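Local coordinates for protein HTH-type transcriptional activator AmpR (Pseudomonas aeruginosa PAO1, PDB 5MMH) that activates transcription of the beta-lactamase gene ampC by binding its promoter, and recognises cell-wall-derived muropeptides through the effector domain that forms this chain, at residues A[81-91]-A[146-157]; A[98-106]-A[118-127]. All blocks are in the same frame, centred on the assembly; numbering follows the deposited sequence.

Both contacts belong to the effector-binding domain, and their centres lie about 13 Å apart on the same side of the chain's centre. Along the chain contact 2 is nested inside contact 1: after strand 73-86 and helix 89-93 come the 3-10 segment 98-103, strand 106-109 and helix 114-121, and only later strand 153-156 returns to pair with 83-86. The two touch directly. V85 packs on W118 and V152 on L101, while the backbones of V152 and T105 probably form a hydrogen bond. The edge of the sheet thus packs against the apolar cluster between 98-106 and 118-127, and the two belong to one compact part of the effector domain.

Contact 1: residues A[81-91]-A[146-157]; sequences APLTVLCCPEV and ARQGVGVALAPA
T84 and L86 pair with A155 and A153 through four backbone hydrogen bonds, tying strand 83-86 to strand 153-156 in antiparallel fashion. T84 N gives a nearly straight bond to A155 O, 2.9 Å at 171°, and A155 N answers to T84 O. In the next pair A153 N points almost down the C=O axis of L86 O, whereas L86 N reaches A153 O from above its carbonyl plane. V85 and L154, between these pairs, turn their side chains to the opposite face from T84 and L86.

L83 can be followed outward from the strand. Its CB rests 3.7 Å from L154 CD1. CG lies anti to the carbonyl carbon (chi1 -62°), and from there the CD2 branch bends over the peptide link between A155 and P156, 3.5 Å from P156 N and 3.6 Å from P156 CD. This methyl lies alongside the CD-CG side of the proline ring, while CD1, in line with the chain, is turned from it. P156 CB in turn meets A81 CB.

V152 uses both its methyls: CG1 is 3.5 Å from V85 CG1, and CG2 meets V91 CG1 and C87 CB. L86 CD1 faces A155 CB on the other side of the sheet, which helix 139-147 covers through L143.

Beyond the strands, C88 caps helix 89-93, its SG accepting from V91 N at 3.4 Å. The C88 CB is 3.5 Å from A146 O, close to the Schellman motif in which G149 ends helix 139-147. One water links C88 N and A146 O, and another joins P82 O to A157 N. This antiparallel ladder adds the strand that is outermost within this chain to the mixed sheet of the LysR-type effector domain, a periplasmic-binding-protein-like fold.

Contact 2: residues A[98-106]-A[118-127]; sequences PADLLQHTL and WFQAAGLPAH
L101 meets two aromatic side chains of helix 114-121 with a single methyl: its CD1 lies 3.5 Å from W118 CZ3 and 3.7 Å from F119 CE1. The leucine crosses W118 at about a right angle and F119 at a slant. Its CG stands anti to the carbonyl carbon (chi1 -77°), and chi2 near 167° extends the chain further, carrying CD1 to the two rings.

Other aliphatic carbons meet rings around this point. P98 CB approaches the six-membered part of the indole, 4.0 Å from W118 CH2. L106 CD1 comes to the edge of the F119 ring, near its plane, with 4.2 Å to F119 CZ. Farther out, L102 CD2 touches H127 CD2 at 3.5 Å and lies 3.9 Å from H127 NE2, the two side chains slanting across each other. W118 also receives A122 CB of its own segment over one face, offset toward the rim of the ring, and F119 also meets the ring of W115.

Purely aliphatic packing closes the side near P98. Its CB is 3.7 Å from L124 CD1, and CG makes a looser approach to A122 CB. L124 follows the Schellman motif at G123 that terminates helix 114-121, and this change of chain direction brings the leucine to P98.

No hydrogen bond spans the two segments; the indole NE1 of W118 is bonded to T175 O, which fixes the polar edge of the ring while its benzo carbons CZ3 and CH2 turn toward L101 and P98. The 3-10 segment 98-103 is therefore held against the end of helix 114-121 by shape and hydrophobic burial, grading from buried L101, W118 and F119 to exposed L102.

Contact 1: residues A[81-91]-A[146-157]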
loop_
_atom_site.group_PDB
_atom_site.type_symbol
_atom_site.label_atom_id
_atom_site.label_comp_id
_atom_site.label_asym_id
_atom_site.label_seq_id
_atom_site.Cartn_x
_atom_site.Cartn_y
_atom_site.Cartn_z
ATOM N N ALA A 81 17.813 -4.346 2.661
ATOM C CA ALA A 81 16.700 -4.961 1.936
ATOM C C ALA A 81 17.063 -4.978 0.460
ATOM O O ALA A 81 16.655 -4.087 -0.298
ATOM C CB ALA A 81 15.381 -4.227 2.184
ATOM N N PRO A 82 17.832 -5.974 0.019
ATOM C CA PRO A 82 18.181 -6.050 -1.398
ATOM C C PRO A 82 16.939 -6.294 -2.228
ATOM O O PRO A 82 15.990 -6.952 -1.794
ATOM C CB PRO A 82 19.140 -7.245 -1.479
ATOM C CG PRO A 82 19.492 -7.567 -0.065
ATOM C CD PRO A 82 18.337 -7.140 0.762
ATOM N N LEU A 83 16.965 -5.760 -3.436
ATOM C CA LEU A 83 15.844 -5.825 -4.360
ATOM C C LEU A 83 16.031 -6.980 -5.339
ATOM O O LEU A 83 17.136 -7.203 -5.845
ATOM C CB LEU A 83 15.718 -4.512 -5.133
ATOM C CG LEU A 83 15.434 -3.253 -4.322
ATOM C CD1 LEU A 83 15.185 -2.068 -5.241
ATOM C CD2 LEU A 83 14.238 -3.481 -3.415
ATOM N N THR A 84 14.945 -7.698 -5.618
ATOM C CA THR A 84 14.972 -8.750 -6.622
ATOM C C THR A 84 13.692 -8.708 -7.450
ATOM O O THR A 84 12.701 -8.077 -7.076
ATOM C CB THR A 84 15.155 -10.132 -5.974
ATOM O OG1 THR A 84 15.741 -11.019 -6.928
ATOM C CG2 THR A 84 13.814 -10.708 -5.490
ATOM N N VAL A 85 13.724 -9.409 -8.581
ATOM C CA VAL A 85 12.566 -9.525 -9.462
ATOM C C VAL A 85 11.558 -10.493 -8.856
ATOM O O VAL A 85 11.911 -11.616 -8.479
ATOM C CB VAL A 85 13.000 -9.984 -10.861
ATOM C CG1 VAL A 85 11.813 -10.478 -11.637
ATOM C CG2 VAL A 85 13.695 -8.849 -11.610
ATOM N N LEU A 86 10.289 -10.059 -8.763
ATOM C CA LEU A 86 9.209 -10.877 -8.236
ATOM C C LEU A 86 8.027 -10.801 -9.190
ATOM O O LEU A 86 7.713 -9.727 -9.711
ATOM C CB LEU A 86 8.799 -10.418 -6.831
ATOM C CG LEU A 86 9.891 -10.549 -5.761
ATOM C CD1 LEU A 86 9.477 -9.821 -4.501
ATOM C CD2 LEU A 86 10.157 -12.011 -5.448
ATOM N N CYS A 87 7.368 -11.937 -9.422
ATOM C CA CYS A 87 6.273 -11.982 -10.389
ATOM C C CYS A 87 5.375 -13.172 -10.095
ATOM O O CYS A 87 5.679 -14.011 -9.244
ATOM C CB CYS A 87 6.799 -12.050 -11.819
ATOM S SG CYS A 87 7.843 -13.483 -12.154
ATOM N N CYS A 88 4.247 -13.230 -10.807
ATOM C CA CYS A 88 3.345 -14.367 -10.665
ATOM C C CYS A 88 3.887 -15.586 -11.421
ATOM O O CYS A 88 4.716 -15.450 -12.327
ATOM C CB CYS A 88 1.943 -14.007 -11.162
ATOM S SG CYS A 88 1.813 -13.682 -12.928
ATOM N N PRO A 89 3.446 -16.800 -11.039
ATOM C CA PRO A 89 3.876 -18.012 -11.775
ATOM C C PRO A 89 3.596 -17.953 -13.268
ATOM O O PRO A 89 4.459 -18.325 -14.077
ATOM C CB PRO A 89 3.072 -19.131 -11.098
ATOM C CG PRO A 89 2.694 -18.591 -9.763
ATOM C CD PRO A 89 2.548 -17.114 -9.911
ATOM N N GLU A 90 2.389 -17.526 -13.642
ATOM C CA GLU A 90 2.023 -17.138 -14.999
ATOM C C GLU A 90 3.210 -16.518 -15.724
ATOM O O GLU A 90 3.729 -17.093 -16.688
ATOM C CB GLU A 90 0.843 -16.156 -14.931
ATOM C CG GLU A 90 -0.157 -16.166 -16.086
ATOM C CD GLU A 90 0.286 -15.325 -17.263
ATOM O OE1 GLU A 90 0.830 -15.904 -18.230
ATOM O OE2 GLU A 90 0.085 -14.089 -17.221
ATOM N N VAL A 91 3.676 -15.365 -15.234
ATOM C CA VAL A 91 4.764 -14.661 -15.902
ATOM C C VAL A 91 6.093 -15.363 -15.673
ATOM O O VAL A 91 6.956 -15.356 -16.556
ATOM C CB VAL A 91 4.802 -13.192 -15.442
ATOM C CG1 VAL A 91 6.203 -12.620 -15.556
ATOM C CG2 VAL A 91 3.828 -12.358 -16.263
ATOM N N ALA A 146 1.595 -7.283 -9.380
ATOM C CA ALA A 146 2.338 -8.397 -9.952
ATOM C C ALA A 146 1.583 -9.701 -9.772
ATOM O O ALA A 146 1.553 -10.533 -10.681
ATOM C CB ALA A 146 3.721 -8.492 -9.308
ATOM N N ARG A 147 0.979 -9.903 -8.601
ATOM C CA ARG A 147 0.118 -11.064 -8.392
ATOM C C ARG A 147 -0.916 -11.205 -9.509
ATOM O O ARG A 147 -1.113 -12.295 -10.062
ATOM C CB ARG A 147 -0.590 -10.953 -7.038
ATOM C CG ARG A 147 -1.299 -12.241 -6.594
ATOM C CD ARG A 147 -0.596 -12.837 -5.445
ATOM N NE ARG A 147 -0.992 -12.224 -4.177
ATOM C CZ ARG A 147 -0.605 -12.635 -2.971
ATOM N NH1 ARG A 147 -1.041 -11.996 -1.906
ATOM N NH2 ARG A 147 0.255 -13.638 -2.850
ATOM N N GLN A 148 -1.602 -10.107 -9.835
ATOM C CA GLN A 148 -2.663 -10.099 -10.835
ATOM C C GLN A 148 -2.140 -10.108 -12.269
ATOM O O GLN A 148 -2.921 -9.878 -13.197
ATOM C CB GLN A 148 -3.573 -8.885 -10.612
ATOM C CG GLN A 148 -4.594 -9.088 -9.498
ATOM C CD GLN A 148 -5.289 -7.799 -9.083
ATOM O OE1 GLN A 148 -5.746 -7.020 -9.925
ATOM N NE2 GLN A 148 -5.388 -7.578 -7.778
ATOM N N GLY A 149 -0.843 -10.344 -12.475
ATOM C CA GLY A 149 -0.292 -10.513 -13.808
ATOM C C GLY A 149 -0.042 -9.240 -14.583
ATOM O O GLY A 149 0.270 -9.311 -15.776
ATOM N N VAL A 150 -0.154 -8.076 -13.946
ATOM C CA VAL A 150 0.021 -6.820 -14.662
ATOM C C VAL A 150 1.458 -6.641 -15.144
ATOM O O VAL A 150 1.693 -6.073 -16.220
ATOM C CB VAL A 150 -0.437 -5.672 -13.751
ATOM C CG1 VAL A 150 -0.256 -4.358 -14.423
ATOM C CG2 VAL A 150 -1.919 -5.890 -13.346
ATOM N N GLY A 151 2.436 -7.110 -14.383
ATOM C CA GLY A 151 3.818 -6.861 -14.753
ATOM C C GLY A 151 4.787 -7.571 -13.827
ATOM O O GLY A 151 4.415 -8.463 -13.064
ATOM N N VAL A 152 6.051 -7.173 -13.918
ATOM C CA VAL A 152 7.130 -7.787 -13.155
ATOM C C VAL A 152 7.609 -6.790 -12.109
ATOM O O VAL A 152 7.971 -5.656 -12.446
ATOM C CB VAL A 152 8.275 -8.236 -14.076
ATOM C CG1 VAL A 152 9.550 -8.354 -13.297
ATOM C CG2 VAL A 152 7.940 -9.582 -14.681
ATOM N N ALA A 153 7.605 -7.216 -10.840
ATOM C CA ALA A 153 7.974 -6.364 -9.715
ATOM C C ALA A 153 9.463 -6.443 -9.386
ATOM O O ALA A 153 10.134 -7.448 -9.634
ATOM C CB ALA A 153 7.171 -6.734 -8.470
ATOM N N LEU A 154 9.963 -5.357 -8.801
ATOM C CA LEU A 154 11.316 -5.257 -8.265
ATOM C C LEU A 154 11.183 -4.685 -6.861
ATOM O O LEU A 154 10.870 -3.499 -6.691
ATOM C CB LEU A 154 12.203 -4.380 -9.151
ATOM C CG LEU A 154 13.613 -4.047 -8.656
ATOM C CD1 LEU A 154 14.456 -5.311 -8.486
ATOM C CD2 LEU A 154 14.277 -3.071 -9.617
ATOM N N ALA A 155 11.426 -5.523 -5.861
ATOM C CA ALA A 155 11.025 -5.228 -4.493
ATOM C C ALA A 155 11.894 -6.058 -3.557
ATOM O O ALA A 155 12.616 -6.959 -4.011
ATOM C CB ALA A 155 9.531 -5.539 -4.286
ATOM N N PRO A 156 11.852 -5.784 -2.247
ATOM C CA PRO A 156 12.645 -6.585 -1.288
ATOM C C PRO A 156 11.997 -7.939 -1.033
ATOM O O PRO A 156 10.879 -8.015 -0.521
ATOM C CB PRO A 156 12.648 -5.722 -0.016
ATOM C CG PRO A 156 12.240 -4.346 -0.454
ATOM C CD PRO A 156 11.298 -4.572 -1.612
ATOM N N ALA A 157 12.711 -9.013 -1.386
ATOM C CA ALA A 157 12.195 -10.367 -1.163
ATOM C C ALA A 157 11.877 -10.608 0.304
ATOM O O ALA A 157 10.892 -11.280 0.634
ATOM C CB ALA A 157 13.206 -11.420 -1.635
HETATM O O HOH W 1 15.144 -9.262 -2.805
HETATM O O HOH W 2 3.814 -10.778 -12.605
#

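Contact 2: residues A[98-106]-A[118-127]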
loop_
_atom_site.group_PDB
_atom_site.type_symbol
_atom_site.label_atom_id
_atom_site.label_comp_id
_atom_site.label_asym_id
_atom_site.label_seq_id
_atom_site.Cartn_x
_atom_site.Cartn_y
_atom_site.Cartn_z
ATOM N N PRO A 98 17.135 -12.912 -17.884
ATOM C CA PRO A 98 16.734 -11.531 -17.572
ATOM C C PRO A 98 16.484 -10.668 -18.803
ATOM O O PRO A 98 15.806 -9.641 -18.696
ATOM C CB PRO A 98 17.920 -11.000 -16.764
ATOM C CG PRO A 98 18.486 -12.230 -16.109
ATOM C CD PRO A 98 18.320 -13.335 -17.118
ATOM N N ALA A 99 17.021 -11.061 -19.968
ATOM C CA ALA A 99 16.795 -10.282 -21.185
ATOM C C ALA A 99 15.333 -10.316 -21.619
ATOM O O ALA A 99 14.844 -9.351 -22.223
ATOM C CB ALA A 99 17.703 -10.786 -22.307
ATOM N N ASP A 100 14.620 -11.405 -21.304
ATOM C CA ASP A 100 13.185 -11.502 -21.571
ATOM C C ASP A 100 12.358 -10.448 -20.839
ATOM O O ASP A 100 11.179 -10.266 -21.167
ATOM C CB ASP A 100 12.665 -12.888 -21.174
ATOM C CG ASP A 100 13.226 -14.003 -22.035
ATOM O OD1 ASP A 100 13.267 -15.153 -21.549
ATOM O OD2 ASP A 100 13.598 -13.741 -23.199
ATOM N N LEU A 101 12.926 -9.774 -19.839
ATOM C CA LEU A 101 12.120 -8.892 -19.003
ATOM C C LEU A 101 11.554 -7.716 -19.784
ATOM O O LEU A 101 10.509 -7.177 -19.404
ATOM C CB LEU A 101 12.945 -8.379 -17.830
ATOM C CG LEU A 101 13.142 -9.377 -16.700
ATOM C CD1 LEU A 101 14.233 -8.845 -15.798
ATOM C CD2 LEU A 101 11.846 -9.565 -15.937
ATOM N N LEU A 102 12.217 -7.293 -20.866
ATOM C CA LEU A 102 11.710 -6.132 -21.594
ATOM C C LEU A 102 10.463 -6.442 -22.419
ATOM O O LEU A 102 9.889 -5.521 -23.014
ATOM C CB LEU A 102 12.808 -5.533 -22.478
ATOM C CG LEU A 102 13.942 -4.800 -21.741
ATOM C CD1 LEU A 102 14.946 -4.237 -22.729
ATOM C CD2 LEU A 102 13.429 -3.688 -20.821
ATOM N N GLN A 103 10.022 -7.701 -22.449
ATOM C CA GLN A 103 8.745 -8.091 -23.038
ATOM C C GLN A 103 7.573 -7.921 -22.083
ATOM O O GLN A 103 6.441 -8.268 -22.446
ATOM C CB GLN A 103 8.782 -9.556 -23.481
ATOM C CG GLN A 103 9.782 -9.879 -24.564
ATOM C CD GLN A 103 9.859 -11.365 -24.812
ATOM O OE1 GLN A 103 8.841 -12.063 -24.758
ATOM N NE2 GLN A 103 11.066 -11.868 -25.064
ATOM N N HIS A 104 7.818 -7.437 -20.875
ATOM C CA HIS A 104 6.793 -7.306 -19.861
ATOM C C HIS A 104 6.776 -5.876 -19.350
ATOM O O HIS A 104 7.767 -5.148 -19.436
ATOM C CB HIS A 104 7.031 -8.271 -18.683
ATOM C CG HIS A 104 6.846 -9.717 -19.027
ATOM N ND1 HIS A 104 7.829 -10.474 -19.629
ATOM C CD2 HIS A 104 5.784 -10.542 -18.859
ATOM C CE1 HIS A 104 7.379 -11.702 -19.820
ATOM N NE2 HIS A 104 6.143 -11.769 -19.360
ATOM N N THR A 105 5.628 -5.479 -18.823
ATOM C CA THR A 105 5.561 -4.254 -18.056
ATOM C C THR A 105 6.459 -4.365 -16.845
ATOM O O THR A 105 6.350 -5.315 -16.065
ATOM C CB THR A 105 4.140 -3.985 -17.607
ATOM O OG1 THR A 105 3.279 -4.122 -18.731
ATOM C CG2 THR A 105 4.038 -2.593 -16.999
ATOM N N LEU A 106 7.338 -3.388 -16.693
ATOM C CA LEU A 106 8.254 -3.327 -15.565
ATOM C C LEU A 106 7.604 -2.445 -14.511
ATOM O O LEU A 106 7.511 -1.231 -14.690
ATOM C CB LEU A 106 9.610 -2.773 -15.997
ATOM C CG LEU A 106 10.311 -3.553 -17.117
ATOM C CD1 LEU A 106 11.731 -3.059 -17.326
ATOM C CD2 LEU A 106 10.281 -5.059 -16.833
ATOM N N TRP A 118 19.595 -2.889 -11.149
ATOM C CA TRP A 118 19.440 -4.336 -11.094
ATOM C C TRP A 118 19.912 -4.996 -12.380
ATOM O O TRP A 118 20.544 -6.057 -12.335
ATOM C CB TRP A 118 17.990 -4.709 -10.828
ATOM C CG TRP A 118 17.787 -6.197 -10.684
ATOM C CD1 TRP A 118 17.812 -6.912 -9.523
ATOM C CD2 TRP A 118 17.506 -7.140 -11.729
ATOM N NE1 TRP A 118 17.567 -8.237 -9.774
ATOM C CE2 TRP A 118 17.373 -8.405 -11.121
ATOM C CE3 TRP A 118 17.344 -7.038 -13.117
ATOM C CZ2 TRP A 118 17.103 -9.563 -11.852
ATOM C CZ3 TRP A 118 17.072 -8.195 -13.848
ATOM C CH2 TRP A 118 16.950 -9.434 -13.214
ATOM N N PHE A 119 19.586 -4.405 -13.535
ATOM C CA PHE A 119 20.054 -4.960 -14.801
ATOM C C PHE A 119 21.578 -5.052 -14.814
ATOM O O PHE A 119 22.146 -6.078 -15.202
ATOM C CB PHE A 119 19.540 -4.120 -15.976
ATOM C CG PHE A 119 18.115 -4.439 -16.382
ATOM C CD1 PHE A 119 17.667 -5.753 -16.440
ATOM C CD2 PHE A 119 17.220 -3.423 -16.689
ATOM C CE1 PHE A 119 16.353 -6.049 -16.804
ATOM C CE2 PHE A 119 15.907 -3.706 -17.057
ATOM C CZ PHE A 119 15.468 -5.020 -17.114
ATOM N N GLN A 120 22.252 -3.988 -14.372
ATOM C CA GLN A 120 23.697 -4.035 -14.188
ATOM C C GLN A 120 24.104 -5.261 -13.389
ATOM O O GLN A 120 24.863 -6.109 -13.865
ATOM C CB GLN A 120 24.164 -2.782 -13.473
ATOM C CG GLN A 120 24.381 -1.600 -14.345
ATOM C CD GLN A 120 25.233 -0.594 -13.628
ATOM O OE1 GLN A 120 25.672 -0.837 -12.494
ATOM N NE2 GLN A 120 25.486 0.537 -14.271
ATOM N N ALA A 121 23.583 -5.379 -12.169
ATOM C CA ALA A 121 23.916 -6.522 -11.327
ATOM C C ALA A 121 23.688 -7.851 -12.042
ATOM O O ALA A 121 24.355 -8.843 -11.734
ATOM C CB ALA A 121 23.108 -6.467 -10.035
ATOM N N ALA A 122 22.766 -7.895 -12.995
ATOM C CA ALA A 122 22.524 -9.107 -13.770
ATOM C C ALA A 122 23.443 -9.236 -14.977
ATOM O O ALA A 122 23.353 -10.233 -15.696
ATOM C CB ALA A 122 21.066 -9.161 -14.247
ATOM N N GLY A 123 24.305 -8.255 -15.223
ATOM C CA GLY A 123 25.196 -8.325 -16.362
ATOM C C GLY A 123 24.559 -7.906 -17.665
ATOM O O GLY A 123 24.792 -8.546 -18.698
ATOM N N LEU A 124 23.755 -6.852 -17.646
ATOM C CA LEU A 124 23.067 -6.307 -18.804
ATOM C C LEU A 124 23.242 -4.795 -18.793
ATOM O O LEU A 124 23.587 -4.211 -17.758
ATOM C CB LEU A 124 21.572 -6.676 -18.787
ATOM C CG LEU A 124 21.191 -8.163 -18.884
ATOM C CD1 LEU A 124 19.692 -8.381 -18.648
ATOM C CD2 LEU A 124 21.593 -8.739 -20.225
ATOM N N PRO A 125 23.040 -4.132 -19.935
ATOM C CA PRO A 125 23.143 -2.664 -19.963
ATOM C C PRO A 125 22.118 -2.016 -19.040
ATOM O O PRO A 125 21.097 -2.608 -18.678
ATOM C CB PRO A 125 22.872 -2.304 -21.433
ATOM C CG PRO A 125 23.087 -3.572 -22.212
ATOM C CD PRO A 125 22.794 -4.711 -21.273
ATOM N N ALA A 126 22.386 -0.765 -18.679
ATOM C CA ALA A 126 21.650 -0.108 -17.596
ATOM C C ALA A 126 20.369 0.564 -18.101
ATOM O O ALA A 126 20.156 1.764 -17.939
ATOM C CB ALA A 126 22.553 0.895 -16.885
ATOM N N HIS A 127 19.494 -0.242 -18.702
ATOM C CA HIS A 127 18.167 0.229 -19.122
ATOM C C HIS A 127 17.296 0.440 -17.871
ATOM O O HIS A 127 17.197 -0.508 -17.103
ATOM C CB HIS A 127 17.521 -0.781 -20.074
ATOM C CG HIS A 127 16.254 -0.298 -20.704
ATOM N ND1 HIS A 127 16.242 0.593 -21.755
ATOM C CD2 HIS A 127 14.956 -0.585 -20.439
ATOM C CE1 HIS A 127 14.992 0.840 -22.106
ATOM N NE2 HIS A 127 14.192 0.136 -21.324
#